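Local coordinates for tryptophan halogenase superfamily (Brevundimonas sp. BAL3, PDB 6FRL), which catalyses the flavin-dependent halogenation of its substrates, preferring bromination over chlorination, at the interface of chains A and B. Coordinates in Å, arbitrary orientation; residue numbers count along the deposited sequence, not the author numbering. Chains: chain A/B, Tryptophan halogenase superfamily.

Contact 1: the interface of chains A and B. Residues chain A 439-441; chain B 439-441.
A:Arg441 and B:Arg441 pack carbon to carbon on the two-fold axis, CG to CG at 3.5 Å, and their side chains pass at about a right angle. In both, CG stands anti to the carbonyl carbon (chi1 -51°) and the chain bends at chi3, which turns each guanidinium away from the meeting point and along the partner's loop. B:Arg441 CD then sits 3.9 Å from A:Tyr440 CA, with its guanidinium beside the tyrosine ring and pointing the same way, the two planes 42° apart.

Polar contacts are looser. The backbone carbonyl A:Arg439 O meets the side chain of B:Arg441 first at CD (3.5 Å). It lies in the guanidinium plane, at its edge, but NH1 of that arginine is 3.9 Å away from A:Arg439 O, too far for a hydrogen bond; the attraction is at most electrostatic. As for charge, A:Arg441 NE and B:Arg441 NE are 5.4 Å apart, and their probable mutual repulsion may be eased by the partner carbonyls. An alanine in place of B:Arg441 would probably leave A:Arg441 CG without its mate and open a gap beside A:Tyr440.

This small loop-to-loop patch brings the two copies together at the symmetry axis of the deposited dimer, whose biological standing the structure alone does not show.

Contact 2: the interface of chains A and B. Residues chain A 10, 33-34, 37, 369; chain B 114, 465-467, 470.
A:His33, A:Phe34 and A:Phe369 receive B:Pro466 and B:Ala467 in an apolar, two-fold related interface that helps join the copies of the deposited dimer, although the structure alone does not show that this dimer forms in solution. The methyl of B:Ala467 lies over one face of the A:His33 imidazole, at the NE2 rim: CB is 3.3 Å from NE2 and 3.7 Å from CD2. The imidazole reaches it because CG is anti to the backbone N (chi1 -172°). From the same face, B:Ile114 brings up CD1, the end of its longer branch, 3.9 Å from A:His33 CE1.

Next to the histidine, A:Phe34 points its edge at B:Pro466 C, which lies in the ring plane, while B:Ala467 CA stands above the plane near CE1 (3.8 Å). A:His33 CD2 rests over one face of A:Phe34 toward the rim. CZ of A:Phe34 in turn stands over the centre of the A:Phe369 ring, making a supporting row of flat groups. B:Pro466 points CG at CD2 of A:Phe369 (3.8 Å), the side chains meeting nearly perpendicularly. Farther out, the methyls of A:Ala37 and B:Ala470 meet side by side.

Within chain B, the backbone N of B:Ala467 donates to the B:Asp465 carboxylate oxygen OD1 (3.2 Å, 169° at H), which probably helps hold the turn that presents B:Pro466 and B:Ala467. The site thus seats a chain B loop against the end of helix 20-33 and the aromatic residues beside it.

Contact 3: the interface of chains A and B. Residues chain A 433, 462-463; chain B 369-371, 373, 378.
The imidazole of A:His463 brings its edge to chain B: the carbonyl oxygen B:Phe369 O lies in the ring plane, 3.3 Å from CE1, a contact to a carbon rather than a conventional hydrogen bond. In this protein of the tryptophan halogenase family, B:Asp371 lies over one face of the same ring at its CD2 rim, OD2 3.5 Å from CD2, its carboxylate turned 63° from the ring and the two side chains running past each other in opposite directions. The guanidinium of B:Arg373 carries B:Asp371 OD1 over one face, toward the rim, and B:Pro370 CD similarly covers part of one face of the B:Phe369 ring.

The polar part of the patch is a short chain of alternating charges that spans the subunits. B:Arg373 NH2 forms a salt bridge with A:Asp462 OD2 at 3.2 Å, but its N-H points away from that oxygen and the planes are 57° apart, so the attraction is electrostatic. NH1 of the same arginine bridges B:Asp371 OD2 at 2.6 Å within chain B. A bend at chi3 brings the guanidinium between these two acids.

B:Asp371 is also held by the backbone N of B:Arg373, which donates to OD1 (3.0 Å) from above the carboxylate plane. CG of A:His463 is anti to its backbone N (chi1 166°), carrying the ring toward B:Asp371 CB, 3.7 Å from CD2. An alanine in place of A:His463 would probably open a gap beside B:Asp371 and leave B:Phe369 O without its ring-edge neighbour.

Contact 4: the interface of chains A and B. Residues chain A 366-369; chain B 430, 434, 436, 465.
B:Arg434 reaches from the end of helix 422-434 to the backbone of A:Ala367 and A:Phe369. From CB, its CG extends anti to the backbone N (chi1 -172°), and a bend at chi2 (48°) directs the rest of the chain across the interface. CD comes 3.6 Å from A:Phe369 O. One atom on, NE donates a hydrogen bond to that same carbonyl oxygen at 2.8 Å, with the acceptor somewhat tilted from the guanidinium plane. CZ lies 3.3 Å from A:Ala367 O, which sits above one guanidinium face toward its rim. NH2 is 3.0 Å from this oxygen, yet its N-H points away and no hydrogen bond results; the contact is probably a favourable charge-to-carbonyl one. NH2 instead meets B:Asp465 OD2 in a salt bridge with a weak hydrogen bond (3.2 Å), while B:Asp465 CA backs the opposite guanidinium face. The second-shell acid thus steadies the arginine within its own chain.

A:Ala367 O is gripped by B:Gln436, whose amide NE2 donates at 2.8 Å with a 160° angle at H. The oxygen lies close to the plane of that amide, and the donor comes in tilted from the carbonyl plane. The amide also passes alongside the A:Ala367 methyl, 3.6 Å from NE2 to CB.

Together the two side chains bind backbone carbonyls at the end of helix 354-367 and just beyond it, tying that segment to chain B in the deposited dimer.

Contact 1: the interface of chains A and B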
ATOM      1  N   ARG A 439       6.409   2.977   6.405  1.00 41.02           N
ATOM      2  CA  ARG A 439       5.555   1.953   5.823  1.00 46.03           C
ATOM      3  C   ARG A 439       6.324   1.167   4.789  1.00 41.72           C
ATOM      4  O   ARG A 439       6.802   1.715   3.803  1.00 40.51           O
ATOM      5  CB  ARG A 439       4.275   2.571   5.250  1.00 53.75           C
ATOM      6  CG  ARG A 439       3.309   3.082   6.329  1.00 60.59           C
ATOM      7  CD  ARG A 439       1.888   3.305   5.800  1.00 67.89           C
ATOM      8  NE  ARG A 439       1.227   4.439   6.458  1.00 74.35           N
ATOM      9  CZ  ARG A 439      -0.091   4.668   6.491  1.00 75.67           C
ATOM     10  NH1 ARG A 439      -0.965   3.838   5.896  1.00 79.40           N
ATOM     11  NH2 ARG A 439      -0.551   5.748   7.144  1.00 68.47           N
ATOM     12  N   TYR A 440       6.503  -0.119   5.063  1.00 40.21           N
ATOM     13  CA  TYR A 440       7.092  -1.035   4.104  1.00 38.23           C
ATOM     14  C   TYR A 440       5.960  -1.835   3.444  1.00 39.38           C
ATOM     15  O   TYR A 440       4.777  -1.731   3.823  1.00 35.03           O
ATOM     16  CB  TYR A 440       8.090  -1.946   4.811  1.00 34.60           C
ATOM     17  CG  TYR A 440       9.220  -1.236   5.539  1.00 33.49           C
ATOM     18  CD1 TYR A 440      10.206  -0.507   4.840  1.00 33.38           C
ATOM     19  CD2 TYR A 440       9.325  -1.291   6.944  1.00 34.91           C
ATOM     20  CE1 TYR A 440      11.238   0.157   5.516  1.00 33.03           C
ATOM     21  CE2 TYR A 440      10.368  -0.645   7.630  1.00 33.67           C
ATOM     22  CZ  TYR A 440      11.326   0.063   6.918  1.00 33.95           C
ATOM     23  OH  TYR A 440      12.344   0.680   7.606  1.00 34.72           O
ATOM     24  N   ARG A 441       6.324  -2.635   2.447  1.00 44.98           N
ATOM     25  CA  ARG A 441       5.343  -3.537   1.807  1.00 46.36           C
ATOM     26  C   ARG A 441       5.113  -4.730   2.735  1.00 41.89           C
ATOM     27  O   ARG A 441       6.014  -5.138   3.479  1.00 37.15           O
ATOM     28  CB  ARG A 441       5.815  -4.039   0.435  1.00 48.97           C
ATOM     29  CG  ARG A 441       6.293  -2.974  -0.545  1.00 54.40           C
ATOM     30  CD  ARG A 441       7.017  -3.587  -1.743  1.00 56.37           C
ATOM     31  NE  ARG A 441       8.327  -4.182  -1.420  1.00 59.77           N
ATOM     32  CZ  ARG A 441       8.887  -5.218  -2.075  1.00 65.62           C
ATOM     33  NH1 ARG A 441       8.264  -5.810  -3.112  1.00 60.22           N
ATOM     34  NH2 ARG A 441      10.089  -5.691  -1.687  1.00 64.09           N
TER
ATOM     35  N   ARG B 439       4.120  -4.959  -7.129  1.00 39.62           N
ATOM     36  CA  ARG B 439       3.763  -3.716  -6.467  1.00 48.27           C
ATOM     37  C   ARG B 439       4.915  -3.275  -5.572  1.00 43.63           C
ATOM     38  O   ARG B 439       5.321  -3.982  -4.641  1.00 41.25           O
ATOM     39  CB  ARG B 439       2.458  -3.890  -5.688  1.00 61.34           C
ATOM     40  CG  ARG B 439       1.236  -3.947  -6.616  1.00 74.78           C
ATOM     41  CD  ARG B 439      -0.105  -4.091  -5.882  1.00 80.61           C
ATOM     42  NE  ARG B 439      -1.039  -4.937  -6.649  1.00 89.24           N
ATOM     43  CZ  ARG B 439      -2.377  -4.879  -6.612  1.00 96.33           C
ATOM     44  NH1 ARG B 439      -3.015  -4.005  -5.828  1.00104.82           N
ATOM     45  NH2 ARG B 439      -3.090  -5.706  -7.382  1.00 85.58           N
ATOM     46  N   TYR B 440       5.470  -2.120  -5.902  1.00 39.22           N
ATOM     47  CA  TYR B 440       6.458  -1.479  -5.065  1.00 38.44           C
ATOM     48  C   TYR B 440       5.776  -0.369  -4.263  1.00 37.70           C
ATOM     49  O   TYR B 440       4.588  -0.059  -4.457  1.00 38.96           O
ATOM     50  CB  TYR B 440       7.586  -0.944  -5.938  1.00 39.00           C
ATOM     51  CG  TYR B 440       8.297  -1.986  -6.810  1.00 37.82           C
ATOM     52  CD1 TYR B 440       9.060  -3.016  -6.245  1.00 39.31           C
ATOM     53  CD2 TYR B 440       8.217  -1.934  -8.210  1.00 39.08           C
ATOM     54  CE1 TYR B 440       9.712  -3.963  -7.042  1.00 37.11           C
ATOM     55  CE2 TYR B 440       8.889  -2.865  -9.021  1.00 38.99           C
ATOM     56  CZ  TYR B 440       9.637  -3.879  -8.424  1.00 38.40           C
ATOM     57  OH  TYR B 440      10.276  -4.802  -9.224  1.00 39.10           O
ATOM     58  N   ARG B 441       6.510   0.228  -3.340  1.00 40.35           N
ATOM     59  CA  ARG B 441       5.982   1.374  -2.564  1.00 41.08           C
ATOM     60  C   ARG B 441       6.061   2.606  -3.468  1.00 37.15           C
ATOM     61  O   ARG B 441       6.962   2.709  -4.344  1.00 31.17           O
ATOM     62  CB  ARG B 441       6.780   1.639  -1.270  1.00 44.61           C
ATOM     63  CG  ARG B 441       6.999   0.433  -0.365  1.00 49.01           C
ATOM     64  CD  ARG B 441       8.049   0.701   0.718  1.00 56.16           C
ATOM     65  NE  ARG B 441       9.432   0.854   0.214  1.00 63.83           N
ATOM     66  CZ  ARG B 441      10.384   1.636   0.759  1.00 64.39           C
ATOM     67  NH1 ARG B 441      10.142   2.378   1.843  1.00 67.53           N
ATOM     68  NH2 ARG B 441      11.598   1.691   0.209  1.00 61.52           N
TER

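Contact 2: the interface of chains A and B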
ATOM      1  N   ARG A  10      -2.069 -26.729 -17.793  1.00 41.26           N
ATOM      2  CA  ARG A  10      -2.953 -26.917 -16.623  1.00 45.40           C
ATOM      3  C   ARG A  10      -2.496 -27.896 -15.512  1.00 43.83           C
ATOM      4  O   ARG A  10      -2.222 -29.065 -15.798  1.00 46.95           O
ATOM      5  CB  ARG A  10      -4.334 -27.355 -17.118  1.00 55.86           C
ATOM      6  CG  ARG A  10      -5.485 -26.936 -16.203  1.00 64.05           C
ATOM      7  CD  ARG A  10      -6.893 -27.362 -16.647  1.00 68.72           C
ATOM      8  NE  ARG A  10      -7.360 -26.692 -17.861  1.00 73.88           N
ATOM      9  CZ  ARG A  10      -7.656 -25.389 -17.978  1.00 79.72           C
ATOM     10  NH1 ARG A  10      -7.503 -24.543 -16.948  1.00 79.43           N
ATOM     11  NH2 ARG A  10      -8.066 -24.919 -19.162  1.00 79.18           N
ATOM     12  N   HIS A  33     -12.294 -22.366  -4.249  1.00 29.99           N
ATOM     13  CA  HIS A  33     -11.757 -21.549  -5.339  1.00 28.83           C
ATOM     14  C   HIS A  33     -11.828 -22.264  -6.686  1.00 28.32           C
ATOM     15  O   HIS A  33     -12.058 -21.629  -7.693  1.00 28.49           O
ATOM     16  CB  HIS A  33     -10.325 -21.192  -5.008  1.00 28.42           C
ATOM     17  CG  HIS A  33      -9.704 -20.202  -5.930  1.00 29.13           C
ATOM     18  ND1 HIS A  33     -10.061 -18.874  -5.931  1.00 31.66           N
ATOM     19  CD2 HIS A  33      -8.713 -20.328  -6.842  1.00 31.12           C
ATOM     20  CE1 HIS A  33      -9.347 -18.226  -6.832  1.00 29.89           C
ATOM     21  NE2 HIS A  33      -8.523 -19.087  -7.404  1.00 33.55           N
ATOM     22  N   PHE A  34     -11.618 -23.578  -6.688  1.00 28.48           N
ATOM     23  CA  PHE A  34     -11.632 -24.408  -7.879  1.00 30.13           C
ATOM     24  C   PHE A  34     -12.828 -25.396  -7.840  1.00 33.41           C
ATOM     25  O   PHE A  34     -12.707 -26.514  -8.342  1.00 34.79           O
ATOM     26  CB  PHE A  34     -10.323 -25.229  -7.940  1.00 29.71           C
ATOM     27  CG  PHE A  34      -9.080 -24.420  -8.212  1.00 31.90           C
ATOM     28  CD1 PHE A  34      -8.846 -23.856  -9.464  1.00 32.09           C
ATOM     29  CD2 PHE A  34      -8.093 -24.279  -7.234  1.00 32.22           C
ATOM     30  CE1 PHE A  34      -7.688 -23.110  -9.697  1.00 37.50           C
ATOM     31  CE2 PHE A  34      -6.916 -23.567  -7.476  1.00 33.10           C
ATOM     32  CZ  PHE A  34      -6.696 -22.994  -8.712  1.00 34.59           C
ATOM     33  N   ALA A  37     -14.045 -26.923 -11.276  1.00 38.49           N
ATOM     34  CA  ALA A  37     -12.967 -27.119 -12.236  1.00 37.54           C
ATOM     35  C   ALA A  37     -12.430 -28.528 -12.093  1.00 38.32           C
ATOM     36  O   ALA A  37     -12.620 -29.153 -11.063  1.00 35.96           O
ATOM     37  CB  ALA A  37     -11.871 -26.109 -11.978  1.00 40.83           C
ATOM     38  N   PHE A 369      -1.287 -18.783  -8.574  1.00 27.91           N
ATOM     39  CA  PHE A 369      -1.417 -20.237  -8.883  1.00 28.06           C
ATOM     40  C   PHE A 369      -0.739 -20.575 -10.200  1.00 27.66           C
ATOM     41  O   PHE A 369      -0.945 -19.890 -11.197  1.00 30.45           O
ATOM     42  CB  PHE A 369      -2.875 -20.738  -8.919  1.00 26.43           C
ATOM     43  CG  PHE A 369      -3.010 -22.225  -8.650  1.00 26.03           C
ATOM     44  CD1 PHE A 369      -3.026 -22.708  -7.352  1.00 24.74           C
ATOM     45  CD2 PHE A 369      -3.114 -23.154  -9.711  1.00 25.86           C
ATOM     46  CE1 PHE A 369      -3.154 -24.062  -7.101  1.00 24.97           C
ATOM     47  CE2 PHE A 369      -3.209 -24.495  -9.473  1.00 22.85           C
ATOM     48  CZ  PHE A 369      -3.233 -24.960  -8.172  1.00 25.36           C
TER
ATOM     49  N   ILE B 114     -10.845 -12.350  -8.461  1.00 55.70           N
ATOM     50  CA  ILE B 114     -10.034 -12.495  -9.650  1.00 48.18           C
ATOM     51  C   ILE B 114     -10.246 -11.254 -10.509  1.00 42.95           C
ATOM     52  O   ILE B 114     -11.354 -10.728 -10.632  1.00 43.01           O
ATOM     53  CB  ILE B 114     -10.382 -13.800 -10.402  1.00 48.92           C
ATOM     54  CG1 ILE B 114     -10.025 -15.002  -9.516  1.00 51.11           C
ATOM     55  CG2 ILE B 114      -9.629 -13.904 -11.728  1.00 48.72           C
ATOM     56  CD1 ILE B 114     -10.738 -16.281  -9.886  1.00 52.86           C
ATOM     57  N   ASP B 465      -5.328 -16.827 -15.064  1.00 54.20           N
ATOM     58  CA  ASP B 465      -5.593 -17.514 -13.779  1.00 51.73           C
ATOM     59  C   ASP B 465      -6.522 -18.736 -14.010  1.00 49.21           C
ATOM     60  O   ASP B 465      -7.620 -18.545 -14.502  1.00 57.83           O
ATOM     61  CB  ASP B 465      -6.234 -16.481 -12.827  1.00 48.14           C
ATOM     62  CG  ASP B 465      -6.423 -16.976 -11.416  1.00 49.87           C
ATOM     63  OD1 ASP B 465      -6.704 -18.167 -11.182  1.00 57.02           O
ATOM     64  OD2 ASP B 465      -6.312 -16.128 -10.506  1.00 52.46           O
ATOM     65  N   PRO B 466      -6.108 -19.981 -13.638  1.00 50.00           N
ATOM     66  CA  PRO B 466      -6.903 -21.188 -14.019  1.00 53.63           C
ATOM     67  C   PRO B 466      -8.220 -21.425 -13.276  1.00 57.66           C
ATOM     68  O   PRO B 466      -8.929 -22.368 -13.616  1.00 65.82           O
ATOM     69  CB  PRO B 466      -5.962 -22.354 -13.732  1.00 49.06           C
ATOM     70  CG  PRO B 466      -5.109 -21.849 -12.627  1.00 55.63           C
ATOM     71  CD  PRO B 466      -4.955 -20.351 -12.796  1.00 52.11           C
ATOM     72  N   ALA B 467      -8.548 -20.610 -12.270  1.00 55.18           N
ATOM     73  CA  ALA B 467      -9.884 -20.676 -11.639  1.00 57.54           C
ATOM     74  C   ALA B 467     -10.974 -20.140 -12.583  1.00 53.46           C
ATOM     75  O   ALA B 467     -12.159 -20.450 -12.436  1.00 50.00           O
ATOM     76  CB  ALA B 467      -9.880 -19.921 -10.316  1.00 57.23           C
ATOM     77  N   ALA B 470     -12.888 -22.660 -15.083  1.00 57.89           N
ATOM     78  CA  ALA B 470     -14.111 -23.250 -14.492  1.00 59.87           C
ATOM     79  C   ALA B 470     -15.448 -22.707 -15.086  1.00 65.92           C
ATOM     80  O   ALA B 470     -16.492 -23.365 -15.001  1.00 77.91           O
ATOM     81  CB  ALA B 470     -14.102 -23.063 -12.968  1.00 55.51           C
TER

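Contact 3: the interface of chains A and B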
ATOM      1  N   ALA A 433      11.137  11.049  16.528  1.00 32.14           N
ATOM      2  CA  ALA A 433      11.412  12.343  15.918  1.00 32.47           C
ATOM      3  C   ALA A 433      10.182  13.112  15.517  1.00 31.40           C
ATOM      4  O   ALA A 433      10.200  14.324  15.555  1.00 33.43           O
ATOM      5  CB  ALA A 433      12.299  12.174  14.685  1.00 32.98           C
ATOM      6  N   ASP A 462       8.897  13.769  20.627  1.00 49.27           N
ATOM      7  CA  ASP A 462       9.295  15.051  21.238  1.00 57.32           C
ATOM      8  C   ASP A 462       8.389  16.125  20.649  1.00 59.59           C
ATOM      9  O   ASP A 462       7.787  16.878  21.373  1.00 66.88           O
ATOM     10  CB  ASP A 462      10.787  15.437  20.972  1.00 59.95           C
ATOM     11  CG  ASP A 462      11.648  14.277  20.409  1.00 58.74           C
ATOM     12  OD1 ASP A 462      11.648  13.172  20.999  1.00 54.49           O
ATOM     13  OD2 ASP A 462      12.344  14.473  19.378  1.00 55.30           O
ATOM     14  N   HIS A 463       8.298  16.118  19.318  1.00 63.67           N
ATOM     15  CA  HIS A 463       7.587  17.060  18.444  1.00 67.81           C
ATOM     16  C   HIS A 463       6.317  16.439  17.790  1.00 75.42           C
ATOM     17  O   HIS A 463       6.501  15.567  16.963  1.00 78.66           O
ATOM     18  CB  HIS A 463       8.670  17.390  17.372  1.00 65.62           C
ATOM     19  CG  HIS A 463       8.187  18.076  16.129  1.00 62.33           C
ATOM     20  ND1 HIS A 463       8.088  17.432  14.915  1.00 59.91           N
ATOM     21  CD2 HIS A 463       7.832  19.360  15.898  1.00 64.05           C
ATOM     22  CE1 HIS A 463       7.646  18.275  13.998  1.00 52.29           C
ATOM     23  NE2 HIS A 463       7.499  19.456  14.564  1.00 62.42           N
TER
ATOM     24  N   PHE B 369       6.423  17.735   8.213  1.00 31.63           N
ATOM     25  CA  PHE B 369       6.850  19.127   8.532  1.00 30.27           C
ATOM     26  C   PHE B 369       7.779  19.166   9.735  1.00 29.02           C
ATOM     27  O   PHE B 369       7.482  18.565  10.761  1.00 28.67           O
ATOM     28  CB  PHE B 369       5.680  20.109   8.758  1.00 26.74           C
ATOM     29  CG  PHE B 369       6.043  21.556   8.488  1.00 25.23           C
ATOM     30  CD1 PHE B 369       6.027  22.050   7.204  1.00 24.97           C
ATOM     31  CD2 PHE B 369       6.392  22.415   9.525  1.00 25.57           C
ATOM     32  CE1 PHE B 369       6.355  23.371   6.938  1.00 25.76           C
ATOM     33  CE2 PHE B 369       6.729  23.731   9.276  1.00 26.26           C
ATOM     34  CZ  PHE B 369       6.725  24.216   7.986  1.00 26.19           C
ATOM     35  N   PRO B 370       8.911  19.837   9.593  1.00 29.07           N
ATOM     36  CA  PRO B 370       9.917  19.771  10.637  1.00 31.30           C
ATOM     37  C   PRO B 370       9.780  20.880  11.692  1.00 31.52           C
ATOM     38  O   PRO B 370       8.952  21.779  11.551  1.00 34.62           O
ATOM     39  CB  PRO B 370      11.210  20.010   9.837  1.00 32.65           C
ATOM     40  CG  PRO B 370      10.798  21.041   8.828  1.00 31.18           C
ATOM     41  CD  PRO B 370       9.354  20.695   8.469  1.00 29.43           C
ATOM     42  N   ASP B 371      10.603  20.777  12.737  1.00 32.34           N
ATOM     43  CA  ASP B 371      10.976  21.900  13.577  1.00 31.92           C
ATOM     44  C   ASP B 371      12.453  22.320  13.295  1.00 32.58           C
ATOM     45  O   ASP B 371      13.116  21.797  12.367  1.00 30.18           O
ATOM     46  CB  ASP B 371      10.688  21.622  15.059  1.00 34.49           C
ATOM     47  CG  ASP B 371      11.627  20.607  15.688  1.00 36.57           C
ATOM     48  OD1 ASP B 371      12.754  20.317  15.162  1.00 41.78           O
ATOM     49  OD2 ASP B 371      11.203  20.079  16.726  1.00 36.49           O
ATOM     50  N   ARG B 373      15.241  21.971  14.778  1.00 32.73           N
ATOM     51  CA  ARG B 373      16.285  20.957  14.954  1.00 37.42           C
ATOM     52  C   ARG B 373      16.539  20.123  13.702  1.00 36.08           C
ATOM     53  O   ARG B 373      17.588  19.481  13.611  1.00 31.90           O
ATOM     54  CB  ARG B 373      15.957  19.991  16.117  1.00 44.23           C
ATOM     55  CG  ARG B 373      15.766  20.663  17.466  1.00 48.46           C
ATOM     56  CD  ARG B 373      15.777  19.641  18.607  1.00 55.70           C
ATOM     57  NE  ARG B 373      14.856  18.508  18.438  1.00 63.41           N
ATOM     58  CZ  ARG B 373      13.518  18.565  18.516  1.00 64.75           C
ATOM     59  NH1 ARG B 373      12.886  19.717  18.711  1.00 62.95           N
ATOM     60  NH2 ARG B 373      12.796  17.452  18.360  1.00 64.23           N
ATOM     61  N   ILE B 378      13.655  12.540   9.737  1.00 30.64           N
ATOM     62  CA  ILE B 378      12.656  13.204   8.916  1.00 30.47           C
ATOM     63  C   ILE B 378      13.194  13.448   7.522  1.00 29.61           C
ATOM     64  O   ILE B 378      12.532  13.152   6.528  1.00 30.75           O
ATOM     65  CB  ILE B 378      12.209  14.551   9.540  1.00 32.29           C
ATOM     66  CG1 ILE B 378      11.520  14.299  10.889  1.00 32.92           C
ATOM     67  CG2 ILE B 378      11.237  15.264   8.605  1.00 31.55           C
ATOM     68  CD1 ILE B 378      11.134  15.556  11.630  1.00 33.72           C
TER

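Contact 4: the interface of chains A and B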
ATOM      1  N   LYS A 366      -3.236 -18.821  -4.365  1.00 31.03           N
ATOM      2  CA  LYS A 366      -4.307 -18.540  -5.332  1.00 31.47           C
ATOM      3  C   LYS A 366      -3.975 -17.373  -6.297  1.00 30.21           C
ATOM      4  O   LYS A 366      -4.153 -17.500  -7.511  1.00 32.30           O
ATOM      5  CB  LYS A 366      -5.634 -18.269  -4.624  1.00 32.52           C
ATOM      6  CG  LYS A 366      -6.197 -19.442  -3.850  1.00 35.56           C
ATOM      7  CD  LYS A 366      -7.640 -19.171  -3.423  1.00 36.65           C
ATOM      8  CE  LYS A 366      -7.693 -18.316  -2.185  1.00 39.48           C
ATOM      9  NZ  LYS A 366      -9.105 -17.963  -1.905  1.00 40.28           N
ATOM     10  N   ALA A 367      -3.494 -16.245  -5.772  1.00 28.33           N
ATOM     11  CA  ALA A 367      -3.148 -15.078  -6.621  1.00 29.54           C
ATOM     12  C   ALA A 367      -2.016 -15.393  -7.669  1.00 27.95           C
ATOM     13  O   ALA A 367      -1.971 -14.816  -8.766  1.00 25.43           O
ATOM     14  CB  ALA A 367      -2.766 -13.875  -5.751  1.00 28.07           C
ATOM     15  N   LEU A 368      -1.128 -16.322  -7.312  1.00 27.49           N
ATOM     16  CA  LEU A 368      -0.008 -16.715  -8.154  1.00 28.65           C
ATOM     17  C   LEU A 368      -0.097 -18.177  -8.585  1.00 27.92           C
ATOM     18  O   LEU A 368       0.926 -18.750  -8.934  1.00 30.65           O
ATOM     19  CB  LEU A 368       1.337 -16.435  -7.422  1.00 27.06           C
ATOM     20  CG  LEU A 368       1.596 -14.973  -7.029  1.00 27.76           C
ATOM     21  CD1 LEU A 368       2.731 -14.794  -6.047  1.00 29.25           C
ATOM     22  CD2 LEU A 368       1.870 -14.121  -8.247  1.00 27.98           C
ATOM     23  N   PHE A 369      -1.287 -18.783  -8.574  1.00 27.91           N
ATOM     24  CA  PHE A 369      -1.417 -20.237  -8.883  1.00 28.06           C
ATOM     25  C   PHE A 369      -0.739 -20.575 -10.200  1.00 27.66           C
ATOM     26  O   PHE A 369      -0.945 -19.890 -11.197  1.00 30.45           O
ATOM     27  CB  PHE A 369      -2.875 -20.738  -8.919  1.00 26.43           C
ATOM     28  CG  PHE A 369      -3.010 -22.225  -8.650  1.00 26.03           C
ATOM     29  CD1 PHE A 369      -3.026 -22.708  -7.352  1.00 24.74           C
ATOM     30  CD2 PHE A 369      -3.114 -23.154  -9.711  1.00 25.86           C
ATOM     31  CE1 PHE A 369      -3.154 -24.062  -7.101  1.00 24.97           C
ATOM     32  CE2 PHE A 369      -3.209 -24.495  -9.473  1.00 22.85           C
ATOM     33  CZ  PHE A 369      -3.233 -24.960  -8.172  1.00 25.36           C
TER
ATOM     34  N   LEU B 430       6.732 -10.885 -14.608  1.00 28.75           N
ATOM     35  CA  LEU B 430       5.569 -11.459 -13.903  1.00 26.77           C
ATOM     36  C   LEU B 430       4.285 -11.233 -14.703  1.00 26.21           C
ATOM     37  O   LEU B 430       3.386 -12.070 -14.652  1.00 24.73           O
ATOM     38  CB  LEU B 430       5.420 -10.950 -12.484  1.00 24.80           C
ATOM     39  CG  LEU B 430       4.324 -11.648 -11.662  1.00 26.15           C
ATOM     40  CD1 LEU B 430       4.650 -13.116 -11.358  1.00 26.29           C
ATOM     41  CD2 LEU B 430       4.023 -10.873 -10.379  1.00 24.82           C
ATOM     42  N   ARG B 434       2.269 -14.574 -15.757  1.00 32.24           N
ATOM     43  CA  ARG B 434       1.099 -14.890 -14.949  1.00 33.41           C
ATOM     44  C   ARG B 434      -0.071 -13.896 -14.975  1.00 32.83           C
ATOM     45  O   ARG B 434      -1.151 -14.206 -14.435  1.00 34.52           O
ATOM     46  CB  ARG B 434       1.603 -15.136 -13.515  1.00 35.27           C
ATOM     47  CG  ARG B 434       0.610 -15.669 -12.485  1.00 34.20           C
ATOM     48  CD  ARG B 434      -0.220 -16.858 -12.923  1.00 33.00           C
ATOM     49  NE  ARG B 434      -1.218 -17.184 -11.897  1.00 34.84           N
ATOM     50  CZ  ARG B 434      -2.331 -16.467 -11.646  1.00 36.24           C
ATOM     51  NH1 ARG B 434      -2.639 -15.349 -12.328  1.00 35.55           N
ATOM     52  NH2 ARG B 434      -3.164 -16.854 -10.692  1.00 34.91           N
ATOM     53  N   GLN B 436      -0.110 -10.862 -13.472  1.00 29.58           N
ATOM     54  CA  GLN B 436      -0.149 -10.202 -12.176  1.00 32.14           C
ATOM     55  C   GLN B 436       0.867  -9.062 -12.091  1.00 32.17           C
ATOM     56  O   GLN B 436       1.821  -8.972 -12.893  1.00 29.07           O
ATOM     57  CB  GLN B 436       0.099 -11.223 -11.050  1.00 33.75           C
ATOM     58  CG  GLN B 436      -1.107 -12.100 -10.736  1.00 35.07           C
ATOM     59  CD  GLN B 436      -2.097 -11.392  -9.834  1.00 36.13           C
ATOM     60  OE1 GLN B 436      -2.188 -10.165  -9.852  1.00 37.11           O
ATOM     61  NE2 GLN B 436      -2.800 -12.162  -8.973  1.00 35.44           N
ATOM     62  N   ASP B 465      -5.328 -16.827 -15.064  1.00 54.20           N
ATOM     63  CA  ASP B 465      -5.593 -17.514 -13.779  1.00 51.73           C
ATOM     64  C   ASP B 465      -6.522 -18.736 -14.010  1.00 49.21           C
ATOM     65  O   ASP B 465      -7.620 -18.545 -14.502  1.00 57.83           O
ATOM     66  CB  ASP B 465      -6.234 -16.481 -12.827  1.00 48.14           C
ATOM     67  CG  ASP B 465      -6.423 -16.976 -11.416  1.00 49.87           C
ATOM     68  OD1 ASP B 465      -6.704 -18.167 -11.182  1.00 57.02           O
ATOM     69  OD2 ASP B 465      -6.312 -16.128 -10.506  1.00 52.46           O
TER

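Contact 1 lies at the two-fold axis, and the other patches are spread outward from it, with C-alpha centres about 27 Å away for contact 2, 24 Å for contact 3 and 19 Å for contact 4. Contacts 2 and 4 are neighbours, about 10 Å apart, and share A:Phe369 and B:Asp465, so apolar packing and polar capping act on one segment. Contact 3 lies about 50 Å from contact 2 and 43 Å from contact 4, but uses the symmetry-related B:Phe369 and helix 422-434 of chain A. Symmetry therefore repeats this combined grip at both ends of the dimer interface.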